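Local coordinates for protein DNA polymerase (Bacillus phage phi29, PDB 2PYJ) that replicates phage DNA from a protein primer, coupling processive, strand-displacing 5'-to-3' synthesis to 3'-5' exonuclease proofreading, at residues 17-22 with 566-571; 70-75 with 404-409; 293-298 with 339-344. The protein carries 2 engineered substitutions. One frame throughout, in Å; residues are numbered along the deposited sequence.

Contact 1. Residues 17-22 with 566-571; sequences TKVEDC and VLVDDT. With nucleotides of chain B.
Val-566 in the beta hairpin of the thumb meets Val-19 and Cys-22 in a loop of the exonuclease domain, an apolar contact that brings a loop near the N-terminus against a strand near the C-terminus. Strand 564-573 pairs antiparallel with strand 551-561 to form the thumb hairpin of this type-B polymerase; segment 17-22 links strands 8-15 and 24-31 of the exonuclease sheet. A type I beta turn from Lys-18 to Asp-21, with Asp-21 N bonded to Lys-18 O, shapes the loop, and its base is tied down by Asp-21 O to the hydroxyl of Thr-16. The two methyls of Val-566 divide the work. CG1, anti to the carbonyl carbon (chi1 -62°), enters the bend of the loop and lies 3.7 Å from Cys-22 SG; the carbonyl oxygen Lys-18 O is also 3.7 Å from Val-566 CG1. CG2 turns to Val-19, the second residue of the turn, 3.8 Å from its CG1, the two valines crossing at about a right angle. That same methyl of Val-19 reaches Val-568 CG1 at 4.0 Å, so one branch bridges Val-566 and Val-568, two residues apart on one side of the strand. Cys-22 SG stands anti to its backbone N (chi1 180°), which carries the sulfur to the strand, and the same residue touches Val-561 in the partner strand and lies near Phe-69, a residue that interacts with the primer terminal protein. Away from the loop the strand runs on to DNA, in line with the role of residues 563-575 in DNA and terminal-protein binding. Asp-570 OD1 lies 3.5 Å from C4' of nucleotide DA11 of chain B and accepts a weak bond from Thr-571 N. The Thr-571 hydroxyl donates to the phosphate, with OG1 2.7 Å from OP1 of DA11.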
loop_
_atom_site.group_PDB
_atom_site.type_symbol
_atom_site.label_atom_id
_atom_site.label_comp_id
_atom_site.label_asym_id
_atom_site.label_seq_id
_atom_site.Cartn_x
_atom_site.Cartn_y
_atom_site.Cartn_z
ATOM N N THR G 17 24.296 12.684 -7.512
ATOM C CA THR G 17 24.159 11.530 -6.614
ATOM C C THR G 17 25.192 11.502 -5.470
ATOM O O THR G 17 25.263 10.517 -4.731
ATOM C CB THR G 17 24.278 10.221 -7.417
ATOM O OG1 THR G 17 25.487 10.240 -8.170
ATOM C CG2 THR G 17 23.116 10.065 -8.371
ATOM N N LYS G 18 25.979 12.579 -5.326
ATOM C CA LYS G 18 27.041 12.649 -4.317
ATOM C C LYS G 18 26.561 13.325 -3.032
ATOM O O LYS G 18 25.902 14.376 -3.087
ATOM C CB LYS G 18 28.275 13.385 -4.877
ATOM C CG LYS G 18 28.872 12.705 -6.114
ATOM C CD LYS G 18 30.392 12.781 -6.162
ATOM C CE LYS G 18 30.882 14.035 -6.854
ATOM N NZ LYS G 18 32.371 14.016 -7.056
ATOM N N VAL G 19 26.897 12.735 -1.881
ATOM C CA VAL G 19 26.454 13.279 -0.582
ATOM C C VAL G 19 27.031 14.682 -0.369
ATOM O O VAL G 19 26.346 15.577 0.130
ATOM C CB VAL G 19 26.800 12.348 0.651
ATOM C CG1 VAL G 19 26.594 10.866 0.313
ATOM C CG2 VAL G 19 28.200 12.590 1.165
ATOM N N GLU G 20 28.288 14.855 -0.787
ATOM C CA GLU G 20 29.015 16.127 -0.659
ATOM C C GLU G 20 28.647 17.176 -1.722
ATOM O O GLU G 20 29.053 18.325 -1.615
ATOM C CB GLU G 20 30.539 15.880 -0.694
ATOM C CG GLU G 20 31.021 14.934 -1.827
ATOM C CD GLU G 20 30.978 13.460 -1.416
ATOM O OE1 GLU G 20 31.670 13.096 -0.431
ATOM O OE2 GLU G 20 30.252 12.677 -2.069
ATOM N N ASP G 21 27.897 16.777 -2.745
ATOM C CA ASP G 21 27.547 17.684 -3.846
ATOM C C ASP G 21 26.186 17.337 -4.444
ATOM O O ASP G 21 26.080 16.910 -5.601
ATOM C CB ASP G 21 28.643 17.649 -4.921
ATOM C CG ASP G 21 28.466 18.732 -5.976
ATOM O OD1 ASP G 21 29.084 18.606 -7.049
ATOM O OD2 ASP G 21 27.716 19.701 -5.737
ATOM N N CYS G 22 25.145 17.539 -3.644
ATOM C CA CYS G 22 23.790 17.156 -4.024
ATOM C C CYS G 22 23.007 18.352 -4.562
ATOM O O CYS G 22 22.738 19.316 -3.825
ATOM C CB CYS G 22 23.068 16.551 -2.828
ATOM S SG CYS G 22 21.389 16.047 -3.163
ATOM N N VAL G 566 20.066 11.811 -1.587
ATOM C CA VAL G 566 20.863 10.893 -2.384
ATOM C C VAL G 566 20.621 9.477 -1.871
ATOM O O VAL G 566 20.173 9.284 -0.738
ATOM C CB VAL G 566 22.410 11.221 -2.364
ATOM C CG1 VAL G 566 22.683 12.605 -2.961
ATOM C CG2 VAL G 566 22.983 11.103 -0.955
ATOM N N LEU G 567 20.899 8.496 -2.724
ATOM C CA LEU G 567 20.877 7.087 -2.332
ATOM C C LEU G 567 22.280 6.656 -1.931
ATOM O O LEU G 567 23.251 6.937 -2.653
ATOM C CB LEU G 567 20.380 6.215 -3.488
ATOM C CG LEU G 567 18.967 6.477 -4.034
ATOM C CD1 LEU G 567 18.672 5.552 -5.204
ATOM C CD2 LEU G 567 17.910 6.321 -2.966
ATOM N N VAL G 568 22.388 6.026 -0.764
ATOM C CA VAL G 568 23.629 5.397 -0.298
ATOM C C VAL G 568 23.305 3.923 -0.024
ATOM O O VAL G 568 22.139 3.579 0.180
ATOM C CB VAL G 568 24.171 6.041 1.000
ATOM C CG1 VAL G 568 24.418 7.578 0.819
ATOM C CG2 VAL G 568 23.227 5.762 2.175
ATOM N N ASP G 569 24.321 3.065 -0.009
ATOM C CA ASP G 569 24.088 1.622 0.233
ATOM C C ASP G 569 24.121 1.256 1.711
ATOM O O ASP G 569 25.054 1.579 2.438
ATOM C CB ASP G 569 25.052 0.741 -0.579
ATOM C CG ASP G 569 24.608 0.573 -2.035
ATOM O OD1 ASP G 569 23.382 0.507 -2.295
ATOM O OD2 ASP G 569 25.482 0.505 -2.914
ATOM N N ASP G 570 23.057 0.587 2.122
ATOM C CA ASP G 570 22.822 0.112 3.484
ATOM C C ASP G 570 22.879 -1.424 3.417
ATOM O O ASP G 570 22.929 -1.979 2.336
ATOM C CB ASP G 570 21.407 0.581 3.891
ATOM C CG ASP G 570 21.117 0.446 5.373
ATOM O OD1 ASP G 570 22.037 0.219 6.172
ATOM O OD2 ASP G 570 19.923 0.573 5.737
ATOM N N THR G 571 22.862 -2.100 4.565
ATOM C CA THR G 571 22.748 -3.555 4.591
ATOM C C THR G 571 21.291 -4.026 4.695
ATOM O O THR G 571 20.422 -3.297 5.171
ATOM C CB THR G 571 23.541 -4.190 5.774
ATOM O OG1 THR G 571 23.128 -3.590 7.012
ATOM C CG2 THR G 571 25.049 -4.028 5.580
ATOM P P DA B 11 20.292 -5.144 8.898
ATOM O OP1 DA B 11 21.359 -5.371 7.938
ATOM O OP2 DA B 11 20.310 -5.891 10.175
ATOM O "O5'" DA B 11 20.212 -3.569 9.278
ATOM C "C5'" DA B 11 20.168 -2.551 8.285
ATOM C "C4'" DA B 11 20.329 -1.179 8.923
ATOM O "O4'" DA B 11 19.017 -0.776 9.388
ATOM C "C3'" DA B 11 21.275 -1.100 10.140
ATOM O "O3'" DA B 11 22.034 0.100 10.135
ATOM C "C2'" DA B 11 20.317 -1.128 11.319
ATOM C "C1'" DA B 11 19.134 -0.359 10.725
ATOM N N9 DA B 11 17.867 -0.552 11.426
ATOM C C8 DA B 11 17.353 -1.699 11.963
ATOM N N7 DA B 11 16.198 -1.533 12.554
ATOM C C5 DA B 11 15.921 -0.180 12.376
ATOM C C6 DA B 11 14.838 0.639 12.766
ATOM N N6 DA B 11 13.758 0.196 13.445
ATOM N N1 DA B 11 14.903 1.945 12.432
ATOM C C2 DA B 11 15.962 2.407 11.757
ATOM N N3 DA B 11 17.035 1.734 11.338
ATOM C C4 DA B 11 16.945 0.436 11.683
#

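Contact 2. Residues 70-75 with 404-409; sequences IINWLE and PYLKEN
Glu-75 and Leu-406 lie side by side, their chains running opposite ways, where helix 63-76 of the exonuclease domain packs on the TPR2 beta hairpin, formed by strands 402-406 and 412-416. The local helix and strand axes are 8.7 Å apart at closest approach, crossing at -54°. Glu-75 lays its aliphatic part along Leu-406, CB 3.7 Å from Leu-406 CG, and the bend at chi2 (-73°) swings the carboxylate off the leucine side chain to the strand backbone, beside Leu-406 N and Tyr-405 CA. A turn of helix earlier, Ile-71 meets the proline ring at about a right angle, its CD1 4.0 Å from Pro-404 CG; both also rest on Tyr-90 and Thr-92 of strand 89-94. Asn-72 comes across Leu-406 at its far end, OD1 4.2 Å from Leu-406 CD2, while its amide is engaged elsewhere: ND2 with Ala-68 O, OD1 with Arg-76 and with the backbone N of Gly-563. The Glu-75 carboxylate is held at both oxygens. OE2 bonds to the hydroxyl of Tyr-90, and OE1 accepts a hydrogen bond from a water 2.5 Å away, which in turn accepts one from the backbone N-H of Leu-406, at 2.7 Å from that nitrogen.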
loop_
_atom_site.group_PDB
_atom_site.type_symbol
_atom_site.label_atom_id
_atom_site.label_comp_id
_atom_site.label_asym_id
_atom_site.label_seq_id
_atom_site.Cartn_x
_atom_site.Cartn_y
_atom_site.Cartn_z
ATOM N N ILE G 70 13.244 20.885 -3.582
ATOM C CA ILE G 70 12.388 22.079 -3.553
ATOM C C ILE G 70 12.393 22.717 -2.166
ATOM O O ILE G 70 12.572 23.941 -2.034
ATOM C CB ILE G 70 10.929 21.741 -3.985
ATOM C CG1 ILE G 70 10.879 21.398 -5.476
ATOM C CG2 ILE G 70 9.972 22.881 -3.669
ATOM C CD1 ILE G 70 9.612 20.604 -5.880
ATOM N N ILE G 71 12.205 21.901 -1.129
ATOM C CA ILE G 71 12.177 22.439 0.237
ATOM C C ILE G 71 13.564 22.945 0.688
ATOM O O ILE G 71 13.652 23.946 1.402
ATOM C CB ILE G 71 11.574 21.453 1.248
ATOM C CG1 ILE G 71 10.091 21.197 0.916
ATOM C CG2 ILE G 71 11.694 21.987 2.662
ATOM C CD1 ILE G 71 9.388 20.274 1.923
ATOM N N ASN G 72 14.634 22.276 0.253
ATOM C CA ASN G 72 15.997 22.790 0.485
ATOM C C ASN G 72 16.158 24.218 -0.074
ATOM O O ASN G 72 16.694 25.093 0.600
ATOM C CB ASN G 72 17.060 21.841 -0.099
ATOM C CG ASN G 72 17.621 20.861 0.946
ATOM O OD1 ASN G 72 18.579 21.169 1.660
ATOM N ND2 ASN G 72 17.040 19.674 1.014
ATOM N N TRP G 73 15.664 24.443 -1.294
ATOM C CA TRP G 73 15.686 25.770 -1.926
ATOM C C TRP G 73 14.841 26.798 -1.148
ATOM O O TRP G 73 15.297 27.918 -0.891
ATOM C CB TRP G 73 15.207 25.676 -3.390
ATOM C CG TRP G 73 15.405 26.939 -4.192
ATOM C CD1 TRP G 73 16.465 27.241 -5.008
ATOM C CD2 TRP G 73 14.516 28.075 -4.253
ATOM N NE1 TRP G 73 16.295 28.498 -5.568
ATOM C CE2 TRP G 73 15.109 29.028 -5.126
ATOM C CE3 TRP G 73 13.283 28.382 -3.650
ATOM C CZ2 TRP G 73 14.502 30.268 -5.417
ATOM C CZ3 TRP G 73 12.678 29.616 -3.942
ATOM C CH2 TRP G 73 13.293 30.541 -4.817
ATOM N N LEU G 74 13.620 26.410 -0.782
ATOM C CA LEU G 74 12.691 27.297 -0.062
ATOM C C LEU G 74 13.269 27.800 1.255
ATOM O O LEU G 74 13.192 28.990 1.551
ATOM C CB LEU G 74 11.341 26.583 0.190
ATOM C CG LEU G 74 10.461 26.386 -1.057
ATOM C CD1 LEU G 74 9.280 25.440 -0.749
ATOM C CD2 LEU G 74 9.968 27.741 -1.605
ATOM N N GLU G 75 13.854 26.881 2.030
ATOM C CA GLU G 75 14.452 27.194 3.326
ATOM C C GLU G 75 15.666 28.113 3.200
ATOM O O GLU G 75 16.006 28.825 4.135
ATOM C CB GLU G 75 14.876 25.904 4.049
ATOM C CG GLU G 75 13.723 25.039 4.573
ATOM C CD GLU G 75 13.011 25.610 5.789
ATOM O OE1 GLU G 75 13.610 26.402 6.577
ATOM O OE2 GLU G 75 11.836 25.249 5.971
ATOM N N PRO G 404 8.899 19.598 8.103
ATOM C CA PRO G 404 10.286 19.725 7.686
ATOM C C PRO G 404 10.941 20.964 8.260
ATOM O O PRO G 404 10.260 21.936 8.613
ATOM C CB PRO G 404 10.193 19.823 6.160
ATOM C CG PRO G 404 8.858 20.364 5.894
ATOM C CD PRO G 404 7.961 19.936 7.014
ATOM N N TYR G 405 12.256 20.905 8.378
ATOM C CA TYR G 405 13.039 22.051 8.810
ATOM C C TYR G 405 14.461 21.873 8.303
ATOM O O TYR G 405 14.894 20.748 8.004
ATOM C CB TYR G 405 13.002 22.212 10.342
ATOM C CG TYR G 405 13.837 21.207 11.117
ATOM C CD1 TYR G 405 15.149 21.516 11.516
ATOM C CD2 TYR G 405 13.321 19.966 11.474
ATOM C CE1 TYR G 405 15.912 20.614 12.224
ATOM C CE2 TYR G 405 14.087 19.045 12.194
ATOM C CZ TYR G 405 15.377 19.372 12.564
ATOM O OH TYR G 405 16.139 18.467 13.271
ATOM N N LEU G 406 15.176 22.985 8.191
ATOM C CA LEU G 406 16.551 22.975 7.712
ATOM C C LEU G 406 17.446 22.947 8.923
ATOM O O LEU G 406 17.471 23.899 9.687
ATOM C CB LEU G 406 16.841 24.252 6.909
ATOM C CG LEU G 406 17.726 24.223 5.648
ATOM C CD1 LEU G 406 18.737 25.393 5.694
ATOM C CD2 LEU G 406 18.436 22.912 5.426
ATOM N N LYS G 407 18.195 21.870 9.118
ATOM C CA LYS G 407 19.092 21.850 10.272
ATOM C C LYS G 407 20.449 22.515 9.997
ATOM O O LYS G 407 20.738 22.944 8.869
ATOM C CB LYS G 407 19.229 20.454 10.861
ATOM C CG LYS G 407 19.668 19.421 9.941
ATOM C CD LYS G 407 18.686 18.265 9.973
ATOM C CE LYS G 407 19.382 16.981 9.796
ATOM N NZ LYS G 407 19.970 16.563 11.072
ATOM N N GLU G 408 21.257 22.600 11.054
ATOM C CA GLU G 408 22.516 23.354 11.053
ATOM C C GLU G 408 23.474 22.919 9.960
ATOM O O GLU G 408 24.148 23.754 9.359
ATOM C CB GLU G 408 23.212 23.237 12.411
ATOM C CG GLU G 408 22.471 23.899 13.547
ATOM C CD GLU G 408 23.370 24.176 14.744
ATOM O OE1 GLU G 408 23.141 23.570 15.810
ATOM O OE2 GLU G 408 24.310 24.997 14.611
ATOM N N ASN G 409 23.529 21.610 9.704
ATOM C CA ASN G 409 24.410 21.065 8.666
ATOM C C ASN G 409 23.898 21.296 7.236
ATOM O O ASN G 409 24.530 20.869 6.280
ATOM C CB ASN G 409 24.696 19.558 8.909
ATOM C CG ASN G 409 23.452 18.680 8.770
ATOM O OD1 ASN G 409 22.406 19.137 8.344
ATOM N ND2 ASN G 409 23.579 17.404 9.144
HETATM O O HOH W 1 14.141 25.433 8.865
#

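Contact 3. Residues 293-298 with 339-344; sequences ELKEGY and HYDLYN
Lys-295 lays its chain across the start of strand 340-356, crossing Asp-341 at about a right angle. Its backbone N bonds to His-339 O at 2.8 Å, and the side chain then runs alongside the same oxygen: CB lies 3.3 Å from His-339 O, and CG stays almost as near. CD passes on, and CE reaches a fork, 3.4 Å from Asp-341 OD1 and close to Tyr-340 O as well. The all-extended chain beyond CG carries NZ past the carboxylate, still 4.5 Å from Asp-341 OD1 and so short of a salt bridge; the ammonium bonds instead to Lys-337 O in helix 330-339. The other carboxylate oxygen of Asp-341 takes a water that also donates to Leu-294 O. Strands 283-294 and 340-356 are antiparallel neighbours in the sheet of TPR1, one of the two insertions that mark protein-primed type-B polymerases: Glu-293 and Asp-341 form a hydrogen-bonded pair with two backbone bonds, and Leu-294 pairs with Tyr-340 in a non-hydrogen-bonded one. Beyond it the first chain leaves the sheet in a type II turn from Lys-295 to Tyr-298, with Gly-297 at its positive-phi corner. On the turn's far side Tyr-298 makes a T-shaped stack, its edge toward the face of His-339, planes at 69° and centroids 4.9 Å apart; CD1 stands over the middle of the imidazole, whose ND1 bonds to Ile-299 O. Leu-294 CD1, carried by a CG anti to the backbone N (chi1 -171°), makes a CH-pi contact 4.0 Å from the centroid of the Tyr-340 ring.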
loop_
_atom_site.group_PDB
_atom_site.type_symbol
_atom_site.label_atom_id
_atom_site.label_comp_id
_atom_site.label_asym_id
_atom_site.label_seq_id
_atom_site.Cartn_x
_atom_site.Cartn_y
_atom_site.Cartn_z
ATOM N N GLU G 293 -5.975 -22.780 24.686
ATOM C CA GLU G 293 -5.065 -23.821 24.222
ATOM C C GLU G 293 -5.518 -24.276 22.848
ATOM O O GLU G 293 -6.699 -24.562 22.653
ATOM C CB GLU G 293 -5.072 -25.027 25.176
ATOM C CG GLU G 293 -4.409 -24.777 26.522
ATOM C CD GLU G 293 -2.910 -24.534 26.426
ATOM O OE1 GLU G 293 -2.267 -25.028 25.471
ATOM O OE2 GLU G 293 -2.373 -23.857 27.322
ATOM N N LEU G 294 -4.580 -24.349 21.901
ATOM C CA LEU G 294 -4.860 -24.834 20.539
ATOM C C LEU G 294 -5.351 -26.277 20.546
ATOM O O LEU G 294 -4.765 -27.123 21.226
ATOM C CB LEU G 294 -3.592 -24.757 19.682
ATOM C CG LEU G 294 -3.720 -25.023 18.183
ATOM C CD1 LEU G 294 -4.603 -23.979 17.501
ATOM C CD2 LEU G 294 -2.337 -25.047 17.543
ATOM N N LYS G 295 -6.412 -26.557 19.781
ATOM C CA LYS G 295 -6.909 -27.928 19.630
ATOM C C LYS G 295 -5.972 -28.701 18.722
ATOM O O LYS G 295 -5.476 -28.159 17.735
ATOM C CB LYS G 295 -8.327 -27.949 19.040
ATOM C CG LYS G 295 -9.373 -27.332 19.940
ATOM C CD LYS G 295 -10.760 -27.342 19.305
ATOM C CE LYS G 295 -11.817 -26.904 20.306
ATOM N NZ LYS G 295 -13.120 -26.650 19.679
ATOM N N GLU G 296 -5.737 -29.971 19.055
ATOM C CA GLU G 296 -4.883 -30.839 18.237
ATOM C C GLU G 296 -5.422 -30.881 16.803
ATOM O O GLU G 296 -6.634 -31.015 16.582
ATOM C CB GLU G 296 -4.783 -32.250 18.861
ATOM C CG GLU G 296 -4.511 -33.418 17.870
ATOM C CD GLU G 296 -3.027 -33.631 17.538
ATOM O OE1 GLU G 296 -2.723 -34.584 16.776
ATOM O OE2 GLU G 296 -2.169 -32.863 18.033
ATOM N N GLY G 297 -4.520 -30.726 15.838
ATOM C CA GLY G 297 -4.877 -30.818 14.422
ATOM C C GLY G 297 -5.442 -29.544 13.817
ATOM O O GLY G 297 -5.854 -29.540 12.658
ATOM N N TYR G 298 -5.471 -28.460 14.596
ATOM C CA TYR G 298 -5.957 -27.177 14.093
ATOM C C TYR G 298 -4.820 -26.200 13.888
ATOM O O TYR G 298 -3.816 -26.235 14.612
ATOM C CB TYR G 298 -7.010 -26.571 15.030
ATOM C CG TYR G 298 -8.377 -27.190 14.839
ATOM C CD1 TYR G 298 -9.308 -26.606 13.986
ATOM C CD2 TYR G 298 -8.729 -28.369 15.491
ATOM C CE1 TYR G 298 -10.561 -27.174 13.792
ATOM C CE2 TYR G 298 -10.001 -28.953 15.306
ATOM C CZ TYR G 298 -10.904 -28.339 14.456
ATOM O OH TYR G 298 -12.151 -28.881 14.246
ATOM N N HIS G 339 -10.954 -23.462 16.600
ATOM C CA HIS G 339 -9.540 -23.873 16.621
ATOM C C HIS G 339 -8.946 -24.059 18.028
ATOM O O HIS G 339 -7.963 -24.794 18.194
ATOM C CB HIS G 339 -8.688 -22.879 15.817
ATOM C CG HIS G 339 -8.845 -23.015 14.334
ATOM N ND1 HIS G 339 -7.798 -23.353 13.503
ATOM C CD2 HIS G 339 -9.935 -22.886 13.534
ATOM C CE1 HIS G 339 -8.231 -23.407 12.255
ATOM N NE2 HIS G 339 -9.525 -23.136 12.247
ATOM N N TYR G 340 -9.549 -23.418 19.031
ATOM C CA TYR G 340 -9.022 -23.435 20.396
ATOM C C TYR G 340 -10.019 -23.914 21.433
ATOM O O TYR G 340 -11.229 -23.697 21.308
ATOM C CB TYR G 340 -8.584 -22.035 20.823
ATOM C CG TYR G 340 -7.402 -21.460 20.079
ATOM C CD1 TYR G 340 -7.565 -20.828 18.846
ATOM C CD2 TYR G 340 -6.126 -21.501 20.633
ATOM C CE1 TYR G 340 -6.478 -20.277 18.174
ATOM C CE2 TYR G 340 -5.033 -20.960 19.967
ATOM C CZ TYR G 340 -5.217 -20.345 18.742
ATOM O OH TYR G 340 -4.136 -19.797 18.081
ATOM N N ASP G 341 -9.490 -24.554 22.472
ATOM C CA ASP G 341 -10.200 -24.705 23.729
ATOM C C ASP G 341 -10.034 -23.392 24.513
ATOM O O ASP G 341 -8.913 -22.949 24.763
ATOM C CB ASP G 341 -9.643 -25.882 24.528
ATOM C CG ASP G 341 -9.961 -27.235 23.888
ATOM O OD1 ASP G 341 -11.144 -27.509 23.590
ATOM O OD2 ASP G 341 -9.025 -28.027 23.693
ATOM N N LEU G 342 -11.152 -22.764 24.859
ATOM C CA LEU G 342 -11.148 -21.516 25.623
ATOM C C LEU G 342 -11.450 -21.798 27.096
ATOM O O LEU G 342 -12.326 -22.620 27.421
ATOM C CB LEU G 342 -12.167 -20.517 25.051
ATOM C CG LEU G 342 -11.798 -19.758 23.771
ATOM C CD1 LEU G 342 -11.914 -20.642 22.550
ATOM C CD2 LEU G 342 -12.679 -18.520 23.600
ATOM N N TYR G 343 -10.716 -21.125 27.983
ATOM C CA TYR G 343 -10.881 -21.299 29.429
ATOM C C TYR G 343 -11.126 -19.966 30.090
ATOM O O TYR G 343 -10.613 -18.938 29.638
ATOM C CB TYR G 343 -9.625 -21.933 30.057
ATOM C CG TYR G 343 -9.207 -23.241 29.440
ATOM C CD1 TYR G 343 -8.265 -23.279 28.402
ATOM C CD2 TYR G 343 -9.747 -24.455 29.893
ATOM C CE1 TYR G 343 -7.871 -24.504 27.823
ATOM C CE2 TYR G 343 -9.364 -25.681 29.322
ATOM C CZ TYR G 343 -8.427 -25.697 28.290
ATOM O OH TYR G 343 -8.047 -26.898 27.733
ATOM N N ASN G 344 -11.897 -19.987 31.174
ATOM C CA ASN G 344 -12.104 -18.805 32.017
ATOM C C ASN G 344 -12.453 -17.568 31.206
ATOM O O ASN G 344 -11.816 -16.506 31.359
ATOM C CB ASN G 344 -10.842 -18.514 32.851
ATOM C CG ASN G 344 -10.430 -19.680 33.740
ATOM O OD1 ASN G 344 -9.253 -19.826 34.066
ATOM N ND2 ASN G 344 -11.394 -20.500 34.150
HETATM O O HOH W 2 -6.516 -27.917 23.639
#

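Overall arrangement
All three contacts are partly buried and lie well out from the chain's centre. Contacts 1 and 2 are neighbours, their centres about 17 Å apart, and both tie the exonuclease domain to a hairpin from later in the chain: the thumb in one, TPR2 in the other. Contact 3, with its centre about 56 Å from that of contact 2 and on the opposite side of the chain's centre from it, joins neighbouring strands of one sheet and the turn beside them. The chemistry follows. Contact 1 relies on apolar methyls and a thiol, contact 2 adds a bridging water to its aliphatic packing, and contact 3 is stitched by backbone bonds and aromatic faces. Of the three, only contact 1 includes a residue bonded to DNA.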